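Nitrogenase molybdenum-iron protein beta chain (Clostridium pasteurianum, PDB 4WES) forms, with the alpha chain, the molybdenum-iron component of nitrogenase, which reduces dinitrogen to ammonium, and shares an [8Fe-7S] cluster with that chain. Local coordinates at residues E294-G297 with Q298-L302; I431-V434 with E435-T438. All coordinates share one frame; numbering follows the deposited sequence.

Contact 1 of 2, residues E294-G297 with Q298-L302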
ATOM      1  N   GLU B 294     -15.576  16.780 -11.591  1.00 10.86           N
ATOM      2  CA  GLU B 294     -15.424  15.327 -11.816  1.00 10.36           C
ATOM      3  C   GLU B 294     -14.615  14.701 -10.679  1.00  9.47           C
ATOM      4  O   GLU B 294     -14.967  13.625 -10.188  1.00  9.99           O
ATOM      5  CB  GLU B 294     -14.757  15.040 -13.170  1.00 10.99           C
ATOM      6  CG  GLU B 294     -14.712  13.569 -13.471  1.00 11.88           C
ATOM      7  CD  GLU B 294     -13.837  13.171 -14.635  1.00 12.32           C
ATOM      8  OE1 GLU B 294     -12.710  13.686 -14.758  1.00 14.29           O
ATOM      9  OE2 GLU B 294     -14.272  12.281 -15.415  1.00 13.72           O
ATOM     10  N   GLU B 295     -13.496  15.327 -10.302  1.00 10.01           N
ATOM     11  CA  GLU B 295     -12.651  14.792  -9.222  1.00 10.26           C
ATOM     12  C   GLU B 295     -13.437  14.639  -7.910  1.00  9.67           C
ATOM     13  O   GLU B 295     -13.344  13.612  -7.227  1.00 10.03           O
ATOM     14  CB  GLU B 295     -11.469  15.710  -8.948  1.00 13.04           C
ATOM     15  CG  GLU B 295     -10.522  15.990 -10.062  1.00 15.84           C
ATOM     16  CD  GLU B 295      -9.566  17.196  -9.878  1.00 19.44           C
ATOM     17  OE1 GLU B 295      -9.340  17.661  -8.750  1.00 30.77           O
ATOM     18  OE2 GLU B 295      -8.994  17.667 -10.948  1.00 23.85           O
ATOM     19  N   ARG B 296     -14.212  15.662  -7.572  1.00 10.13           N
ATOM     20  CA  ARG B 296     -15.038  15.582  -6.372  1.00  9.40           C
ATOM     21  C   ARG B 296     -15.996  14.414  -6.475  1.00  9.99           C
ATOM     22  O   ARG B 296     -16.200  13.646  -5.530  1.00  9.79           O
ATOM     23  CB  ARG B 296     -15.781  16.884  -6.128  1.00 10.51           C
ATOM     24  CG  ARG B 296     -16.576  16.854  -4.832  1.00 10.59           C
ATOM     25  CD  ARG B 296     -17.364  18.139  -4.669  1.00 12.04           C
ATOM     26  NE  ARG B 296     -18.030  18.241  -3.355  1.00 11.58           N
ATOM     27  CZ  ARG B 296     -19.127  17.583  -2.962  1.00 12.23           C
ATOM     28  NH1 ARG B 296     -19.810  16.809  -3.813  1.00 12.41           N
ATOM     29  NH2 ARG B 296     -19.566  17.713  -1.724  1.00 12.22           N
ATOM     30  N   GLY B 297     -16.651  14.279  -7.626  1.00  9.62           N
ATOM     31  CA  GLY B 297     -17.589  13.202  -7.796  1.00 10.19           C
ATOM     32  C   GLY B 297     -16.978  11.820  -7.802  1.00  8.96           C
ATOM     33  O   GLY B 297     -17.634  10.854  -7.418  1.00  9.46           O
ATOM     34  N   GLN B 298     -15.725  11.706  -8.251  1.00  8.84           N
ATOM     35  CA  GLN B 298     -15.001  10.448  -8.124  1.00  9.06           C
ATOM     36  C   GLN B 298     -14.703  10.154  -6.645  1.00  8.86           C
ATOM     37  O   GLN B 298     -14.777   8.994  -6.218  1.00  9.12           O
ATOM     38  CB  GLN B 298     -13.694  10.485  -8.916  1.00  9.16           C
ATOM     39  CG  GLN B 298     -13.909  10.472 -10.431  1.00  9.29           C
ATOM     40  CD  GLN B 298     -12.627  10.774 -11.167  1.00 10.11           C
ATOM     41  OE1 GLN B 298     -11.864  11.678 -10.782  1.00 11.30           O
ATOM     42  NE2 GLN B 298     -12.371  10.033 -12.207  1.00 12.18           N
ATOM     43  N   LEU B 299     -14.331  11.172  -5.885  1.00  8.83           N
ATOM     44  CA  LEU B 299     -14.144  10.961  -4.446  1.00  8.69           C
ATOM     45  C   LEU B 299     -15.437  10.486  -3.794  1.00  8.43           C
ATOM     46  O   LEU B 299     -15.417   9.500  -3.037  1.00  8.81           O
ATOM     47  CB  LEU B 299     -13.709  12.287  -3.801  1.00  8.59           C
ATOM     48  CG  LEU B 299     -13.659  12.249  -2.275  1.00  9.16           C
ATOM     49  CD1 LEU B 299     -12.734  11.175  -1.717  1.00  9.93           C
ATOM     50  CD2 LEU B 299     -13.329  13.630  -1.727  1.00 10.47           C
ATOM     51  N   ILE B 300     -16.559  11.110  -4.088  1.00  8.53           N
ATOM     52  CA  ILE B 300     -17.830  10.654  -3.528  1.00  9.65           C
ATOM     53  C   ILE B 300     -18.113   9.231  -3.966  1.00  8.71           C
ATOM     54  O   ILE B 300     -18.556   8.389  -3.171  1.00  9.20           O
ATOM     55  CB  ILE B 300     -18.983  11.627  -3.915  1.00 10.03           C
ATOM     56  CG1 ILE B 300     -18.755  13.027  -3.339  1.00 10.55           C
ATOM     57  CG2 ILE B 300     -20.318  11.064  -3.482  1.00 12.24           C
ATOM     58  CD1 ILE B 300     -18.620  13.099  -1.837  1.00 14.07           C
ATOM     59  N   ASP B 301     -17.887   8.945  -5.254  1.00  8.82           N
ATOM     60  CA  ASP B 301     -18.068   7.584  -5.758  1.00  8.71           C
ATOM     61  C   ASP B 301     -17.278   6.579  -4.947  1.00  8.63           C
ATOM     62  O   ASP B 301     -17.770   5.486  -4.632  1.00  9.33           O
ATOM     63  CB  ASP B 301     -17.685   7.528  -7.250  1.00  9.82           C
ATOM     64  CG  ASP B 301     -18.179   6.270  -7.923  1.00  8.99           C
ATOM     65  OD1 ASP B 301     -19.373   6.251  -8.284  1.00  9.55           O
ATOM     66  OD2 ASP B 301     -17.376   5.339  -8.091  1.00  9.24           O
ATOM     67  N   LEU B 302     -16.020   6.904  -4.656  1.00  8.56           N
ATOM     68  CA  LEU B 302     -15.136   6.006  -3.910  1.00  8.69           C
ATOM     69  C   LEU B 302     -15.592   5.867  -2.466  1.00  7.74           C
ATOM     70  O   LEU B 302     -15.554   4.769  -1.913  1.00  8.66           O
ATOM     71  CB  LEU B 302     -13.720   6.535  -4.014  1.00  8.89           C
ATOM     72  CG  LEU B 302     -12.650   5.737  -3.280  1.00  9.20           C
ATOM     73  CD1 LEU B 302     -12.579   4.306  -3.739  1.00  9.44           C
ATOM     74  CD2 LEU B 302     -11.313   6.401  -3.454  1.00 10.37           C
TER
HETATM   75  O   HOH W   1     -10.733  13.420 -12.576  1.00 25.78           O

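Contact 2 of 2, residues I431-V434 with E435-T438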
ATOM      1  N   ILE B 431      -8.862  10.985  -2.489  1.00  9.17           N
ATOM      2  CA  ILE B 431      -8.982   9.698  -3.162  1.00  9.48           C
ATOM      3  C   ILE B 431      -7.817   8.799  -2.755  1.00  9.45           C
ATOM      4  O   ILE B 431      -7.995   7.617  -2.435  1.00 10.57           O
ATOM      5  CB  ILE B 431      -9.055   9.913  -4.695  1.00  9.89           C
ATOM      6  CG1 ILE B 431     -10.425  10.488  -5.053  1.00 10.82           C
ATOM      7  CG2 ILE B 431      -8.755   8.628  -5.468  1.00 11.29           C
ATOM      8  CD1 ILE B 431     -10.486  11.055  -6.495  1.00 12.09           C
ATOM      9  N   ARG B 432      -6.600   9.338  -2.782  1.00  9.50           N
ATOM     10  CA  ARG B 432      -5.429   8.561  -2.393  1.00 11.12           C
ATOM     11  C   ARG B 432      -5.526   8.083  -0.962  1.00  9.79           C
ATOM     12  O   ARG B 432      -5.183   6.922  -0.651  1.00 10.36           O
ATOM     13  CB  ARG B 432      -4.163   9.383  -2.587  1.00 14.82           C
ATOM     14  CG  ARG B 432      -3.810   9.667  -4.048  1.00 23.42           C
ATOM     15  CD  ARG B 432      -3.094   8.500  -4.733  1.00 49.44           C
ATOM     16  NE  ARG B 432      -1.909   8.030  -4.013  1.00 92.94           N
ATOM     17  CZ  ARG B 432      -1.176   6.967  -4.352  1.00111.79           C
ATOM     18  NH1 ARG B 432      -1.475   6.231  -5.421  1.00 75.22           N
ATOM     19  NH2 ARG B 432      -0.129   6.634  -3.612  1.00137.33           N
ATOM     20  N   LEU B 433      -6.016   8.930  -0.058  1.00  9.54           N
ATOM     21  CA  LEU B 433      -6.199   8.542   1.345  1.00  9.74           C
ATOM     22  C   LEU B 433      -7.206   7.413   1.500  1.00  9.27           C
ATOM     23  O   LEU B 433      -6.974   6.470   2.277  1.00  9.86           O
ATOM     24  CB  LEU B 433      -6.619   9.742   2.195  1.00 10.36           C
ATOM     25  CG  LEU B 433      -5.521  10.729   2.548  1.00 11.56           C
ATOM     26  CD1 LEU B 433      -6.136  11.983   3.142  1.00 14.48           C
ATOM     27  CD2 LEU B 433      -4.472  10.112   3.475  1.00 15.62           C
ATOM     28  N   VAL B 434      -8.351   7.489   0.813  1.00  9.39           N
ATOM     29  CA  VAL B 434      -9.321   6.431   0.955  1.00  9.54           C
ATOM     30  C   VAL B 434      -8.792   5.108   0.430  1.00  8.90           C
ATOM     31  O   VAL B 434      -8.999   4.059   1.035  1.00  9.18           O
ATOM     32  CB  VAL B 434     -10.660   6.767   0.262  1.00 10.07           C
ATOM     33  CG1 VAL B 434     -11.666   5.639   0.370  1.00 10.37           C
ATOM     34  CG2 VAL B 434     -11.224   8.061   0.870  1.00 12.11           C
ATOM     35  N   GLU B 435      -8.081   5.143  -0.690  1.00  8.81           N
ATOM     36  CA  GLU B 435      -7.437   3.939  -1.199  1.00  8.88           C
ATOM     37  C   GLU B 435      -6.449   3.366  -0.188  1.00  8.63           C
ATOM     38  O   GLU B 435      -6.457   2.166   0.078  1.00  9.15           O
ATOM     39  CB  GLU B 435      -6.751   4.226  -2.527  1.00 10.45           C
ATOM     40  CG  GLU B 435      -6.111   2.988  -3.100  1.00 10.22           C
ATOM     41  CD  GLU B 435      -5.256   3.188  -4.302  1.00 12.68           C
ATOM     42  OE1 GLU B 435      -4.775   4.342  -4.543  1.00 13.57           O
ATOM     43  OE2 GLU B 435      -5.017   2.179  -4.990  1.00 17.02           O
ATOM     44  N   GLU B 436      -5.610   4.234   0.359  1.00  8.51           N
ATOM     45  CA  GLU B 436      -4.613   3.743   1.322  1.00  9.36           C
ATOM     46  C   GLU B 436      -5.241   3.155   2.573  1.00  8.64           C
ATOM     47  O   GLU B 436      -4.826   2.101   3.059  1.00  9.47           O
ATOM     48  CB  GLU B 436      -3.691   4.886   1.711  1.00 11.23           C
ATOM     49  CG  GLU B 436      -2.469   4.504   2.485  1.00 15.34           C
ATOM     50  CD  GLU B 436      -1.483   5.686   2.611  1.00 26.91           C
ATOM     51  OE1 GLU B 436      -1.872   6.908   2.456  1.00 22.13           O
ATOM     52  OE2 GLU B 436      -0.323   5.407   2.932  1.00 39.71           O
ATOM     53  N   ILE B 437      -6.244   3.837   3.125  1.00  8.37           N
ATOM     54  CA  ILE B 437      -6.937   3.369   4.307  1.00  8.73           C
ATOM     55  C   ILE B 437      -7.597   2.026   4.046  1.00  8.57           C
ATOM     56  O   ILE B 437      -7.478   1.079   4.843  1.00  8.80           O
ATOM     57  CB  ILE B 437      -7.969   4.428   4.779  1.00  9.17           C
ATOM     58  CG1 ILE B 437      -7.265   5.648   5.379  1.00  9.59           C
ATOM     59  CG2 ILE B 437      -8.951   3.822   5.784  1.00  9.79           C
ATOM     60  CD1 ILE B 437      -8.126   6.873   5.563  1.00 11.33           C
ATOM     61  N   THR B 438      -8.356   1.935   2.950  1.00  8.15           N
ATOM     62  CA  THR B 438      -9.054   0.688   2.684  1.00  8.76           C
ATOM     63  C   THR B 438      -8.062  -0.423   2.333  1.00  7.87           C
ATOM     64  O   THR B 438      -8.291  -1.584   2.693  1.00  8.51           O
ATOM     65  CB  THR B 438     -10.173   0.851   1.661  1.00 10.00           C
ATOM     66  OG1 THR B 438      -9.682   1.348   0.431  1.00 11.07           O
ATOM     67  CG2 THR B 438     -11.223   1.797   2.169  1.00 11.63           C
TER
HETATM   68  O   HOH W   2      -3.387   5.572  -2.396  1.00 18.52           O

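Contact 1 of 2, residues E294-G297 with Q298-L302
E294 sets CG opposite its own backbone N (chi1 -175°), whereas Q298, one turn on in helix 290-305, holds CG beside its N (chi1 -70°); both chains then run extended, and the two flat ends come to lie over one another. E294 CG is 4.2 Å from Q298 CD, and the carboxylate and amide planes are stacked only 6° apart. A water lies within hydrogen-bonding distance of both, 3.0 Å from E294 OE1 and 2.7 Å from Q298 OE1. In the backbone between them, Q298 N bonds to E294 O at 2.8 Å. Each other end of the pair leads to the second beta subunit: E294 OE2 to its R185 in a salt bridge, Q298 NE2 to its D209 carbonyl. On another side of the helix R296 and I300 run side by side, I300 CG1 4.0 Å from R296 NH1 and I300 CD1 over one guanidinium face; R296 NE is salt-bridged to D274. Further along, D301 N bonds to G297 O at 2.9 Å, and D301 OD2 binds the iron(II) ion together with D305 and with E62 and the K61 carbonyl of the second subunit, while D301 OD1 bonds to T212 of that subunit. This chemistry implies a subunit-facing helix surface, whose stacked acid and amide are probably held in orientation by the shared water and by partners on the neighbouring beta chain.

Contact 2 of 2, residues I431-V434 with E435-T438
Charge first: R432 and E435 run side by side, but R432 NH1 and E435 OE1 are 3.9 Å apart, a long salt bridge. The guanidinium and carboxylate planes stand 88° apart and the oxygen lies well out of the guanidinium plane, so the attraction is between charges without a directed N-H. Bends at chi2 (-81°) and chi3 of R432 fold its chain back over a water, which sits above the centre of one guanidinium face. That water gives one proton to R432 O at 2.8 Å and the other to E435 OE1 at 2.8 Å. E435 OE1 also accepts from N422 of the second beta subunit, and R432 packs on R432 of that subunit. All this lies within helix 426-448, whose i to i+4 bonds continue through the segment, with E435 N on I431 O and E436 N on R432 O. V434 O accepts two hydrogen bonds from T438, one from the backbone N and one from the hydroxyl OG1, each at 2.9 Å and from opposite faces of the carbonyl plane. T438 chi1 of 59° puts OG1 between its own N and carbonyl carbon, turned back toward that oxygen. In apolar contact, V434 CG1 meets T438 CG2 at 4.3 Å. I437 CG1 makes a close van der Waals approach to L433 O, at 3.2 Å. L433 and V434 also touch F330 of helix 321-333.

In the fold
Both contacts are single-helix, turn-to-turn arrangements, largely buried, and both reach the second beta subunit. Helices 290-305 and 426-448 pack against each other where contact 1 meets contact 2: L302 CG lies 3.8 Å from V434 CG1, and L299 CA the same distance from I431 CG1. The polar faces differ. Residues 294-302 meet both the other beta subunit and the alpha chain, use several salt-bridge partners and supply an iron ligand; in residues 431-438 the I431 side chain is about 11 Å from the iron ion, and the charged pair is long. Within its own chain, contact 2 adds apolar neighbours from helix 321-333 and strand 406-408, whereas contact 1 adds helix 270-284.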